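GPI-anchored protein LLG1 (Arabidopsis thaliana, PDB 6A5D) is a plant GPI-anchored cell-surface protein that probably acts as a co-receptor in a heterotypic receptor complex perceiving RALF peptides. Local coordinates at residues 29-34 / 79-84; 36-41 / 86-91; 40-45 / 50-55; 59-64 / 104-109. All blocks are in the same frame, centred on the assembly; numbering follows the deposited sequence.

Interaction 1. Residues 29-34 / 79-84; sequences NFEFMN and FSYINL. With NAG (2-acetamido-2-deoxy-beta-D-glucopyranose), chain C.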
loop_
_atom_site.group_PDB
_atom_site.type_symbol
_atom_site.label_atom_id
_atom_site.label_comp_id
_atom_site.label_asym_id
_atom_site.label_seq_id
_atom_site.Cartn_x
_atom_site.Cartn_y
_atom_site.Cartn_z
ATOM N N ASN A 29 -12.480 3.954 -4.702
ATOM C CA ASN A 29 -13.079 4.340 -3.420
ATOM C C ASN A 29 -12.357 3.654 -2.258
ATOM O O ASN A 29 -12.881 2.764 -1.583
ATOM C CB ASN A 29 -14.571 4.047 -3.401
ATOM C CG ASN A 29 -15.305 4.845 -2.337
ATOM O OD1 ASN A 29 -14.688 5.461 -1.456
ATOM N ND2 ASN A 29 -16.632 4.828 -2.404
ATOM N N PHE A 30 -11.131 4.119 -2.011
ATOM C CA PHE A 30 -10.310 3.519 -0.967
ATOM C C PHE A 30 -10.982 3.578 0.396
ATOM O O PHE A 30 -10.793 2.665 1.210
ATOM C CB PHE A 30 -8.938 4.192 -0.931
ATOM C CG PHE A 30 -8.030 3.747 -2.035
ATOM C CD1 PHE A 30 -7.487 2.487 -1.997
ATOM C CD2 PHE A 30 -7.697 4.592 -3.094
ATOM C CE1 PHE A 30 -6.643 2.039 -3.000
ATOM C CE2 PHE A 30 -6.855 4.160 -4.098
ATOM C CZ PHE A 30 -6.320 2.881 -4.054
ATOM N N GLU A 31 -11.806 4.604 0.640
ATOM C CA GLU A 31 -12.441 4.753 1.945
ATOM C C GLU A 31 -13.197 3.499 2.365
ATOM O O GLU A 31 -13.180 3.119 3.543
ATOM C CB GLU A 31 -13.392 5.947 1.944
ATOM C CG GLU A 31 -14.023 6.138 3.324
ATOM C CD GLU A 31 -14.933 7.337 3.422
ATOM O OE1 GLU A 31 -15.078 8.067 2.424
ATOM O OE2 GLU A 31 -15.475 7.560 4.534
ATOM N N PHE A 32 -13.839 2.828 1.414
ATOM C CA PHE A 32 -14.748 1.734 1.720
ATOM C C PHE A 32 -14.247 0.368 1.281
ATOM O O PHE A 32 -15.015 -0.600 1.278
ATOM C CB PHE A 32 -16.154 2.030 1.193
ATOM C CG PHE A 32 -16.838 3.123 1.950
ATOM C CD1 PHE A 32 -17.290 2.895 3.240
ATOM C CD2 PHE A 32 -16.977 4.388 1.406
ATOM C CE1 PHE A 32 -17.909 3.897 3.959
ATOM C CE2 PHE A 32 -17.596 5.401 2.132
ATOM C CZ PHE A 32 -18.061 5.148 3.404
ATOM N N MET A 33 -12.977 0.261 0.923
ATOM C CA MET A 33 -12.414 -1.022 0.558
ATOM C C MET A 33 -12.156 -1.858 1.801
ATOM O O MET A 33 -12.273 -1.399 2.945
ATOM C CB MET A 33 -11.127 -0.837 -0.241
ATOM C CG MET A 33 -11.431 -0.273 -1.609
ATOM S SD MET A 33 -9.977 0.049 -2.637
ATOM C CE MET A 33 -9.288 -1.605 -2.808
ATOM N N ASN A 34 -11.805 -3.107 1.561
ATOM C CA ASN A 34 -11.597 -4.068 2.626
ATOM C C ASN A 34 -10.102 -4.237 2.837
ATOM O O ASN A 34 -9.398 -4.716 1.947
ATOM C CB ASN A 34 -12.268 -5.396 2.274
ATOM C CG ASN A 34 -12.281 -6.354 3.441
ATOM O OD1 ASN A 34 -11.301 -6.459 4.162
ATOM N ND2 ASN A 34 -13.394 -7.046 3.646
ATOM N N PHE A 79 -2.744 5.465 1.096
ATOM C CA PHE A 79 -1.906 5.386 2.287
ATOM C C PHE A 79 -2.621 5.964 3.508
ATOM O O PHE A 79 -2.493 5.439 4.625
ATOM C CB PHE A 79 -0.567 6.080 2.037
ATOM C CG PHE A 79 0.390 5.260 1.210
ATOM C CD1 PHE A 79 0.883 4.057 1.698
ATOM C CD2 PHE A 79 0.833 5.714 -0.025
ATOM C CE1 PHE A 79 1.789 3.299 0.963
ATOM C CE2 PHE A 79 1.736 4.960 -0.782
ATOM C CZ PHE A 79 2.214 3.748 -0.288
ATOM N N SER A 80 -3.413 7.020 3.317
ATOM C CA SER A 80 -4.120 7.602 4.454
ATOM C C SER A 80 -5.092 6.600 5.067
ATOM O O SER A 80 -5.181 6.489 6.295
ATOM C CB SER A 80 -4.816 8.900 4.050
ATOM O OG SER A 80 -6.006 8.646 3.332
ATOM N N TYR A 81 -5.769 5.802 4.236
ATOM C CA TYR A 81 -6.719 4.834 4.772
ATOM C C TYR A 81 -6.042 3.572 5.288
ATOM O O TYR A 81 -6.465 3.023 6.313
ATOM C CB TYR A 81 -7.808 4.487 3.752
ATOM C CG TYR A 81 -8.854 5.558 3.670
ATOM C CD1 TYR A 81 -9.683 5.817 4.759
ATOM C CD2 TYR A 81 -8.996 6.339 2.528
ATOM C CE1 TYR A 81 -10.623 6.820 4.707
ATOM C CE2 TYR A 81 -9.939 7.352 2.477
ATOM C CZ TYR A 81 -10.748 7.581 3.571
ATOM O OH TYR A 81 -11.707 8.573 3.539
ATOM N N ILE A 82 -4.993 3.094 4.615
ATOM C CA ILE A 82 -4.232 1.979 5.171
ATOM C C ILE A 82 -3.786 2.314 6.582
ATOM O O ILE A 82 -3.980 1.534 7.522
ATOM C CB ILE A 82 -3.008 1.681 4.296
ATOM C CG1 ILE A 82 -3.445 1.117 2.952
ATOM C CG2 ILE A 82 -2.049 0.759 5.045
ATOM C CD1 ILE A 82 -2.287 0.914 1.975
ATOM N N ASN A 83 -3.213 3.500 6.746
ATOM C CA ASN A 83 -2.610 3.844 8.021
ATOM C C ASN A 83 -3.669 4.117 9.075
ATOM O O ASN A 83 -3.460 3.809 10.257
ATOM C CB ASN A 83 -1.700 5.047 7.827
ATOM C CG ASN A 83 -0.537 4.752 6.889
ATOM O OD1 ASN A 83 -0.204 3.592 6.639
ATOM N ND2 ASN A 83 0.083 5.803 6.373
ATOM N N LEU A 84 -4.804 4.683 8.666
ATOM C CA LEU A 84 -5.900 4.936 9.592
ATOM C C LEU A 84 -6.526 3.635 10.084
ATOM O O LEU A 84 -6.641 3.399 11.293
ATOM C CB LEU A 84 -6.947 5.813 8.910
ATOM C CG LEU A 84 -8.214 5.990 9.741
ATOM C CD1 LEU A 84 -7.886 6.712 11.044
ATOM C CD2 LEU A 84 -9.259 6.750 8.935
HETATM C C1 NAG C . -13.490 -7.955 4.766
HETATM C C2 NAG C . -14.931 -7.917 5.328
HETATM C C3 NAG C . -15.132 -8.993 6.402
HETATM C C4 NAG C . -14.617 -10.347 5.937
HETATM C C5 NAG C . -13.181 -10.201 5.471
HETATM C C6 NAG C . -12.603 -11.504 4.984
HETATM C C7 NAG C . -16.110 -5.742 5.395
HETATM C C8 NAG C . -16.279 -4.472 6.171
HETATM N N2 NAG C . -15.222 -6.609 5.895
HETATM O O3 NAG C . -16.522 -9.085 6.696
HETATM O O4 NAG C . -14.703 -11.307 6.986
HETATM O O5 NAG C . -13.156 -9.288 4.367
HETATM O O6 NAG C . -11.233 -11.361 4.648
HETATM O O7 NAG C . -16.742 -5.967 4.363
HETATM O O HOH W 1 -13.003 9.423 5.781
#
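The single 3-10 turn formed by Phe30 and Glu31 rests on Tyr81, a residue of helix 74-86. Its key feature is a CH-pi contact: Glu31 CA stands 3.6 Å from the centroid of the Tyr81 ring, 11° off the normal, so backbone rather than side chain occupies the middle of that face. Glu31 then runs outward fully stretched, CG anti to the backbone N (chi1 -178°), and this carries CB and CG past the phenol end, with Glu31 CG 3.4 Å from Tyr81 OH. The carboxylate finishes almost parallel to the phenol ring, their planes 9° apart. No direct hydrogen bond joins them; a water in the ring plane lies 2.7 Å from Tyr81 OH and gives a weak bond to Glu31 OE2. On its far flank, Glu31 CG sits over the rim of the Phe32 ring, which leaves the stalk of the glutamate packed between two aromatics. Phe30 adds a looser touch, its CB 4.1 Å from Tyr81 CD2, before its ring heads into the interior. Further along, Asn34 ND2 is bonded to C1 of an N-acetylglucosamine, so the loop also carries an N-linked glycan. Tyr85, one turn on from Tyr81, hydrogen-bonds Glu31 O, while Tyr35 takes Phe30 O; Phe30 and Met33 pack on Phe59, wedging the loop between helix 74-86 and helix 49-60.

Interaction 2. Residues 36-41 / 86-91; sequences TIITSK and GKYPPG. With FUC (alpha-L-fucopyranose), chain B.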
loop_
_atom_site.group_PDB
_atom_site.type_symbol
_atom_site.label_atom_id
_atom_site.label_comp_id
_atom_site.label_asym_id
_atom_site.label_seq_id
_atom_site.Cartn_x
_atom_site.Cartn_y
_atom_site.Cartn_z
ATOM N N THR A 36 -8.647 -6.074 5.271
ATOM C CA THR A 36 -8.343 -7.212 6.136
ATOM C C THR A 36 -7.161 -8.027 5.623
ATOM O O THR A 36 -6.417 -8.604 6.429
ATOM C CB THR A 36 -9.593 -8.065 6.359
ATOM O OG1 THR A 36 -10.618 -7.229 6.906
ATOM C CG2 THR A 36 -9.316 -9.210 7.334
ATOM N N ILE A 37 -6.940 -8.062 4.310
ATOM C CA ILE A 37 -5.766 -8.771 3.803
ATOM C C ILE A 37 -4.489 -8.228 4.442
ATOM O O ILE A 37 -3.559 -8.985 4.749
ATOM C CB ILE A 37 -5.723 -8.736 2.266
ATOM C CG1 ILE A 37 -4.616 -9.645 1.754
ATOM C CG2 ILE A 37 -5.552 -7.298 1.747
ATOM C CD1 ILE A 37 -4.600 -9.755 0.265
ATOM N N ILE A 38 -4.439 -6.915 4.685
ATOM C CA ILE A 38 -3.274 -6.324 5.347
ATOM C C ILE A 38 -3.346 -6.499 6.862
ATOM O O ILE A 38 -2.389 -6.979 7.490
ATOM C CB ILE A 38 -3.105 -4.841 4.966
ATOM C CG1 ILE A 38 -2.992 -4.658 3.447
ATOM C CG2 ILE A 38 -1.882 -4.269 5.702
ATOM C CD1 ILE A 38 -2.887 -3.208 3.011
ATOM N N THR A 39 -4.464 -6.098 7.483
ATOM C CA THR A 39 -4.514 -6.060 8.946
ATOM C C THR A 39 -4.442 -7.452 9.565
ATOM O O THR A 39 -3.955 -7.593 10.698
ATOM C CB THR A 39 -5.743 -5.295 9.461
ATOM O OG1 THR A 39 -6.944 -5.946 9.037
ATOM C CG2 THR A 39 -5.753 -3.875 8.948
ATOM N N SER A 40 -4.941 -8.479 8.865
ATOM C CA SER A 40 -4.879 -9.843 9.388
ATOM C C SER A 40 -3.469 -10.421 9.315
ATOM O O SER A 40 -3.132 -11.319 10.097
ATOM C CB SER A 40 -5.878 -10.741 8.659
ATOM O OG SER A 40 -5.439 -11.053 7.353
ATOM N N LYS A 41 -2.650 -9.968 8.355
ATOM C CA LYS A 41 -1.306 -10.511 8.169
ATOM C C LYS A 41 -0.196 -9.652 8.752
ATOM O O LYS A 41 0.932 -10.138 8.879
ATOM C CB LYS A 41 -0.968 -10.753 6.690
ATOM C CG LYS A 41 -1.431 -12.079 6.136
ATOM C CD LYS A 41 -1.469 -12.048 4.624
ATOM C CE LYS A 41 -1.504 -13.469 4.076
ATOM N NZ LYS A 41 -2.535 -13.671 3.033
ATOM N N GLY A 86 -5.464 0.545 9.879
ATOM C CA GLY A 86 -4.559 -0.446 10.425
ATOM C C GLY A 86 -3.688 0.059 11.554
ATOM O O GLY A 86 -2.940 -0.715 12.166
ATOM N N LYS A 87 -3.774 1.360 11.833
ATOM C CA LYS A 87 -2.937 2.012 12.840
ATOM C C LYS A 87 -1.452 1.810 12.552
ATOM O O LYS A 87 -0.667 1.464 13.432
ATOM C CB LYS A 87 -3.308 1.604 14.266
ATOM C CG LYS A 87 -4.733 1.961 14.613
ATOM C CD LYS A 87 -5.638 0.760 14.400
ATOM C CE LYS A 87 -6.920 0.867 15.217
ATOM N NZ LYS A 87 -7.410 -0.485 15.612
ATOM N N TYR A 88 -1.067 2.026 11.277
ATOM C CA TYR A 88 0.315 1.789 10.874
ATOM C C TYR A 88 1.084 3.100 10.803
ATOM O O TYR A 88 0.529 4.125 10.395
ATOM C CB TYR A 88 0.353 1.149 9.486
ATOM C CG TYR A 88 -0.249 -0.231 9.427
ATOM C CD1 TYR A 88 0.298 -1.277 10.153
ATOM C CD2 TYR A 88 -1.367 -0.492 8.629
ATOM C CE1 TYR A 88 -0.266 -2.551 10.108
ATOM C CE2 TYR A 88 -1.932 -1.759 8.578
ATOM C CZ TYR A 88 -1.375 -2.779 9.316
ATOM O OH TYR A 88 -1.911 -4.043 9.269
ATOM N N PRO A 89 2.360 3.080 11.174
ATOM C CA PRO A 89 3.200 4.260 10.995
ATOM C C PRO A 89 3.273 4.643 9.528
ATOM O O PRO A 89 3.349 3.767 8.652
ATOM C CB PRO A 89 4.576 3.787 11.492
ATOM C CG PRO A 89 4.270 2.653 12.427
ATOM C CD PRO A 89 3.051 1.976 11.862
ATOM N N PRO A 90 3.262 5.936 9.217
ATOM C CA PRO A 90 3.399 6.351 7.816
ATOM C C PRO A 90 4.746 5.905 7.269
ATOM O O PRO A 90 5.772 6.006 7.939
ATOM C CB PRO A 90 3.298 7.881 7.882
ATOM C CG PRO A 90 3.717 8.224 9.295
ATOM C CD PRO A 90 3.203 7.083 10.141
ATOM N N GLY A 91 4.727 5.395 6.040
ATOM C CA GLY A 91 5.915 4.884 5.399
ATOM C C GLY A 91 6.311 3.468 5.777
ATOM O O GLY A 91 7.298 2.957 5.227
HETATM C C1 FUC B . -10.784 -12.638 4.148
HETATM C C2 FUC B . -9.355 -12.413 3.648
HETATM C C3 FUC B . -8.413 -12.116 4.831
HETATM C C4 FUC B . -8.518 -13.244 5.863
HETATM C C5 FUC B . -9.984 -13.391 6.298
HETATM C C6 FUC B . -10.247 -14.520 7.286
HETATM O O2 FUC B . -9.338 -11.375 2.713
HETATM O O3 FUC B . -7.081 -12.072 4.349
HETATM O O4 FUC B . -8.080 -14.457 5.278
HETATM O O5 FUC B . -10.828 -13.647 5.149
#
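Tyr88 drives its phenol end straight against the backbone of helix 36-39, its OH only 3.3 Å from Thr39 CA, yet it forms no hydrogen bond with this segment. Ile38 O, at 3.5 Å from Tyr88 OH, is passed by; the hydroxyl bonds instead to Cys42 O, just beyond the helix. Two methyl groups meet the ring's outer part. Ile38 CG2, anti to the backbone N, approaches Tyr88 CE2 obliquely at 3.8 Å. Thr39 CG2 lies 3.9 Å from Tyr88 OH, its side chain about at right angles to the tyrosine, and it also reaches the bare CA of Gly86 at 3.9 Å. The tyrosine is further held by its own chain: after Gly86 the backbone leaves the helix through Lys87, which has positive phi, and doubles back so that Gly86 O lies 3.6 Å above the centre of the Tyr88 ring. On the glycan side, Thr36 O is gripped by both Ser40 N and Ser40 OG, the latter at 2.8 Å, from opposite faces of its carbonyl plane; Thr36 CG2 and Ser40 OG lie against a fucose of the attached sugar chain. Tyr88 packs on Ile82 and Asn83 of helix 74-86 and meets Phe93 of helix 92-99 edge-to-face. The loop joining helices 74-86 and 92-99 is thus packed against helix 36-39, with Phe59 of helix 49-60 next to Ile38.

Interaction 3. Residues 40-45 / 50-55; sequences SKCKGP and KECCGA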
loop_
_atom_site.group_PDB
_atom_site.type_symbol
_atom_site.label_atom_id
_atom_site.label_comp_id
_atom_site.label_asym_id
_atom_site.label_seq_id
_atom_site.Cartn_x
_atom_site.Cartn_y
_atom_site.Cartn_z
ATOM N N SER A 40 -4.941 -8.479 8.865
ATOM C CA SER A 40 -4.879 -9.843 9.388
ATOM C C SER A 40 -3.469 -10.421 9.315
ATOM O O SER A 40 -3.132 -11.319 10.097
ATOM C CB SER A 40 -5.878 -10.741 8.659
ATOM O OG SER A 40 -5.439 -11.053 7.353
ATOM N N LYS A 41 -2.650 -9.968 8.355
ATOM C CA LYS A 41 -1.306 -10.511 8.169
ATOM C C LYS A 41 -0.196 -9.652 8.752
ATOM O O LYS A 41 0.932 -10.138 8.879
ATOM C CB LYS A 41 -0.968 -10.753 6.690
ATOM C CG LYS A 41 -1.431 -12.079 6.136
ATOM C CD LYS A 41 -1.469 -12.048 4.624
ATOM C CE LYS A 41 -1.504 -13.469 4.076
ATOM N NZ LYS A 41 -2.535 -13.671 3.033
ATOM N N CYS A 42 -0.460 -8.387 9.055
ATOM C CA CYS A 42 0.586 -7.436 9.409
ATOM C C CYS A 42 0.230 -6.805 10.751
ATOM O O CYS A 42 -0.474 -5.796 10.801
ATOM C CB CYS A 42 0.724 -6.391 8.302
ATOM S SG CYS A 42 2.029 -5.193 8.623
ATOM N N LYS A 43 0.708 -7.399 11.838
ATOM C CA LYS A 43 0.334 -6.956 13.173
ATOM C C LYS A 43 1.575 -6.456 13.890
ATOM O O LYS A 43 2.661 -7.025 13.732
ATOM C CB LYS A 43 -0.335 -8.086 13.960
ATOM C CG LYS A 43 -1.584 -8.619 13.270
ATOM C CD LYS A 43 -2.290 -9.690 14.081
ATOM C CE LYS A 43 -3.490 -10.226 13.318
ATOM N NZ LYS A 43 -4.598 -9.245 13.163
ATOM N N GLY A 44 1.406 -5.372 14.641
ATOM C CA GLY A 44 2.479 -4.758 15.403
ATOM C C GLY A 44 2.521 -5.119 16.873
ATOM O O GLY A 44 1.691 -5.891 17.353
ATOM N N PRO A 45 3.489 -4.545 17.603
ATOM C CA PRO A 45 4.385 -3.497 17.104
ATOM C C PRO A 45 5.582 -4.022 16.294
ATOM O O PRO A 45 6.193 -3.255 15.551
ATOM C CB PRO A 45 4.875 -2.827 18.387
ATOM C CG PRO A 45 4.814 -3.903 19.405
ATOM C CD PRO A 45 3.655 -4.779 19.047
ATOM N N LYS A 50 8.541 -8.950 5.566
ATOM C CA LYS A 50 8.198 -9.620 4.318
ATOM C C LYS A 50 6.696 -9.873 4.221
ATOM O O LYS A 50 6.082 -9.627 3.171
ATOM C CB LYS A 50 8.981 -10.926 4.181
ATOM C CG LYS A 50 8.696 -11.666 2.877
ATOM C CD LYS A 50 9.688 -12.796 2.628
ATOM C CE LYS A 50 11.127 -12.295 2.621
ATOM N NZ LYS A 50 11.988 -13.067 1.676
ATOM N N GLU A 51 6.080 -10.350 5.302
ATOM C CA GLU A 51 4.638 -10.591 5.272
ATOM C C GLU A 51 3.853 -9.294 5.113
ATOM O O GLU A 51 2.856 -9.251 4.391
ATOM C CB GLU A 51 4.183 -11.342 6.532
ATOM C CG GLU A 51 4.601 -12.801 6.607
ATOM C CD GLU A 51 6.094 -12.985 6.778
ATOM O OE1 GLU A 51 6.626 -13.994 6.283
ATOM O OE2 GLU A 51 6.724 -12.106 7.381
ATOM N N CYS A 52 4.332 -8.212 5.727
ATOM C CA CYS A 52 3.652 -6.931 5.602
ATOM C C CYS A 52 3.767 -6.390 4.189
ATOM O O CYS A 52 2.775 -5.921 3.622
ATOM C CB CYS A 52 4.215 -5.934 6.615
ATOM S SG CYS A 52 3.740 -6.259 8.351
ATOM N N CYS A 53 4.968 -6.439 3.602
ATOM C CA CYS A 53 5.131 -6.001 2.223
ATOM C C CYS A 53 4.280 -6.836 1.276
ATOM O O CYS A 53 3.618 -6.288 0.390
ATOM C CB CYS A 53 6.602 -6.057 1.823
ATOM S SG CYS A 53 6.849 -5.604 0.114
ATOM N N GLY A 54 4.276 -8.162 1.455
ATOM C CA GLY A 54 3.487 -9.005 0.568
ATOM C C GLY A 54 2.004 -8.696 0.638
ATOM O O GLY A 54 1.326 -8.659 -0.389
ATOM N N ALA A 55 1.484 -8.468 1.843
ATOM C CA ALA A 55 0.062 -8.167 1.994
ATOM C C ALA A 55 -0.276 -6.822 1.366
ATOM O O ALA A 55 -1.336 -6.658 0.744
ATOM C CB ALA A 55 -0.302 -8.171 3.477
#
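The flat peptide carbonyl of Lys41 points toward helix 49-60, its O 4.2 Å from Glu51 CB, and the side chains of Phe93 and Tyr47 touch both Cys42 and Cys52 where these two join. The Glu51 carboxylate takes no part: bent at chi2 (68°), the side chain carries it off beyond the contact. What holds the segments together is the covalent bond, Cys42 SG to Cys52 SG at 2.0 Å, with a C-S-S-C torsion of 95°, close to the unstrained right angle and of right-handed sense. The two halves differ in shape. In Cys42 the sulfur is anti to the backbone N (chi1 -178°), which directs SG toward helix 49-60, while Cys52 SG lies beside its own backbone N, anti to the carbonyl carbon. The link closes a small loop, only nine residues lying between the cysteines, and pins the chain leaving helix 36-39 to the first half of the next helix. It is one of four disulfides in this compact, all-helical domain, and Cys53, next in sequence, turns away from Cys42 to pair with Cys97, so that neighbouring residues of one helix are bonded to two different parts of the fold. One turn along, Lys41 CB touches Ala55 CB at 4.2 Å, while the rest of the lysine chain leads away from the helix, coming to about 5 Å from the fucose of the glycan (nearest atoms).

Interaction 4. Residues 59-64 / 104-109; sequences FACPYT and LECPAG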
loop_
_atom_site.group_PDB
_atom_site.type_symbol
_atom_site.label_atom_id
_atom_site.label_comp_id
_atom_site.label_asym_id
_atom_site.label_seq_id
_atom_site.Cartn_x
_atom_site.Cartn_y
_atom_site.Cartn_z
ATOM N N PHE A 59 -2.766 -6.158 -1.750
ATOM C CA PHE A 59 -3.857 -5.189 -1.679
ATOM C C PHE A 59 -3.765 -4.161 -2.801
ATOM O O PHE A 59 -4.782 -3.813 -3.421
ATOM C CB PHE A 59 -3.815 -4.457 -0.331
ATOM C CG PHE A 59 -4.858 -3.368 -0.206
ATOM C CD1 PHE A 59 -6.122 -3.667 0.292
ATOM C CD2 PHE A 59 -4.583 -2.059 -0.599
ATOM C CE1 PHE A 59 -7.091 -2.668 0.400
ATOM C CE2 PHE A 59 -5.550 -1.057 -0.495
ATOM C CZ PHE A 59 -6.807 -1.366 -0.008
ATOM N N ALA A 60 -2.557 -3.655 -3.064
ATOM C CA ALA A 60 -2.376 -2.414 -3.805
ATOM C C ALA A 60 -2.006 -2.632 -5.260
ATOM O O ALA A 60 -2.368 -1.816 -6.103
ATOM C CB ALA A 60 -1.289 -1.555 -3.136
ATOM N N CYS A 61 -1.317 -3.721 -5.571
ATOM C CA CYS A 61 -0.903 -3.965 -6.947
ATOM C C CYS A 61 -2.046 -3.996 -7.960
ATOM O O CYS A 61 -1.802 -3.603 -9.114
ATOM C CB CYS A 61 -0.040 -5.227 -7.032
ATOM S SG CYS A 61 1.607 -4.992 -6.325
ATOM N N PRO A 62 -3.270 -4.422 -7.632
ATOM C CA PRO A 62 -4.346 -4.318 -8.631
ATOM C C PRO A 62 -4.657 -2.890 -9.041
ATOM O O PRO A 62 -5.369 -2.690 -10.030
ATOM C CB PRO A 62 -5.544 -5.034 -7.990
ATOM C CG PRO A 62 -5.020 -5.754 -6.791
ATOM C CD PRO A 62 -3.661 -5.215 -6.443
ATOM N N TYR A 63 -4.127 -1.890 -8.337
ATOM C CA TYR A 63 -4.496 -0.497 -8.559
ATOM C C TYR A 63 -3.329 0.355 -9.031
ATOM O O TYR A 63 -3.398 1.583 -8.945
ATOM C CB TYR A 63 -5.166 0.087 -7.309
ATOM C CG TYR A 63 -6.359 -0.754 -6.933
ATOM C CD1 TYR A 63 -7.554 -0.603 -7.617
ATOM C CD2 TYR A 63 -6.277 -1.752 -5.958
ATOM C CE1 TYR A 63 -8.654 -1.390 -7.335
ATOM C CE2 TYR A 63 -7.381 -2.564 -5.671
ATOM C CZ TYR A 63 -8.565 -2.368 -6.361
ATOM O OH TYR A 63 -9.691 -3.137 -6.128
ATOM N N THR A 64 -2.262 -0.267 -9.552
ATOM C CA THR A 64 -1.122 0.527 -10.010
ATOM C C THR A 64 -1.523 1.520 -11.098
ATOM O O THR A 64 -0.972 2.628 -11.151
ATOM C CB THR A 64 0.043 -0.353 -10.487
ATOM O OG1 THR A 64 -0.410 -1.294 -11.477
ATOM C CG2 THR A 64 0.652 -1.102 -9.334
ATOM N N LEU A 104 9.692 -2.059 -4.271
ATOM C CA LEU A 104 8.280 -1.722 -4.405
ATOM C C LEU A 104 7.677 -2.233 -5.714
ATOM O O LEU A 104 6.592 -1.787 -6.107
ATOM C CB LEU A 104 8.064 -0.216 -4.215
ATOM C CG LEU A 104 7.935 0.216 -2.746
ATOM C CD1 LEU A 104 8.132 1.715 -2.616
ATOM C CD2 LEU A 104 6.562 -0.198 -2.219
ATOM N N GLU A 105 8.341 -3.184 -6.372
ATOM C CA GLU A 105 7.860 -3.714 -7.645
ATOM C C GLU A 105 6.757 -4.748 -7.436
ATOM O O GLU A 105 6.903 -5.694 -6.654
ATOM C CB GLU A 105 9.021 -4.341 -8.423
ATOM C CG GLU A 105 8.616 -4.951 -9.756
ATOM C CD GLU A 105 9.808 -5.373 -10.607
ATOM O OE1 GLU A 105 10.747 -5.987 -10.054
ATOM O OE2 GLU A 105 9.789 -5.114 -11.829
ATOM N N CYS A 106 5.655 -4.569 -8.156
ATOM C CA CYS A 106 4.605 -5.572 -8.200
ATOM C C CYS A 106 5.058 -6.746 -9.061
ATOM O O CYS A 106 5.828 -6.568 -10.007
ATOM C CB CYS A 106 3.348 -4.961 -8.793
ATOM S SG CYS A 106 2.562 -3.799 -7.664
ATOM N N PRO A 107 4.600 -7.959 -8.751
ATOM C CA PRO A 107 5.089 -9.129 -9.501
ATOM C C PRO A 107 4.793 -9.061 -10.987
ATOM O O PRO A 107 5.571 -9.604 -11.783
ATOM C CB PRO A 107 4.411 -10.322 -8.808
ATOM C CG PRO A 107 3.366 -9.748 -7.926
ATOM C CD PRO A 107 3.736 -8.334 -7.620
ATOM N N ALA A 108 3.715 -8.390 -11.393
ATOM C CA ALA A 108 3.439 -8.194 -12.813
ATOM C C ALA A 108 4.308 -7.122 -13.461
ATOM O O ALA A 108 4.219 -6.938 -14.680
ATOM C CB ALA A 108 1.959 -7.869 -13.042
ATOM N N GLY A 109 5.144 -6.415 -12.705
ATOM C CA GLY A 109 6.156 -5.532 -13.264
ATOM C C GLY A 109 6.030 -4.067 -12.898
ATOM O O GLY A 109 7.035 -3.338 -12.970
#
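Cys106 O accepts a 2.8 Å hydrogen bond from Gly109 N, closing a type I beta turn whose first residue is the one that crosses to Cys61. The turn folds the loop after helix 92-99 back on itself and presents the Cys106 sulfur to the end of helix 49-60, where the chain tightens into a 3-10 segment at Cys61 and Pro62. Cys61 SG and Cys106 SG are bonded at 2.0 Å. Both sulfurs lie beside their own backbone N, with chi1 -72° in each, and the C-S-S-C torsion of -91° makes a left-handed bridge near the relaxed value. Two small apolar groups pad it. Thr64 turns its methyl to the bridge, CG2 lying 3.7 Å from Cys106 SG while OG1 sits between the backbone N and carbonyl carbon; Pro107 CD brushes Cys61 SG at 4.2 Å. The tight exit from the helix is secured by Tyr63 N, which bonds to Ala60 O at 2.8 Å. Nearby, Lys57 NZ hydrogen-bonds Glu105 O, a second tie between this loop and helix 49-60, and Cys106 also packs on Leu112. With no hydrogen bond between the two segments and little apolar contact besides, their union depends mainly on the sulfur-sulfur bond; reduction would break this bond and probably weaken the junction, and such a link suits a protein displayed outside the cell, where conditions are usually oxidising.

In the fold
Interactions 2 and 3 lie side by side, centres about 7 Å apart; they share Ser40 and Lys41, and Ile37 and Ile38 pack on Ala55. Interaction 1 borders interaction 2 through helix 74-86, where Asn83 O receives a probable hydrogen bond from Tyr88 N. The centre of interaction 4 lies about 16 or 17 Å from theirs, across the chain's centre from interactions 1 and 2, though Phe59 in its segment packs on Met33 and Ile38. Interaction 3, with a buried disulfide but exposed Lys41 and Glu51 at its edge, and the partly buried interaction 4 are disulfides of opposite hand, both using helix 49-60. Interactions 1 and 2, also partly buried, instead rely on tyrosines packed against backbone beside glycosylated surface.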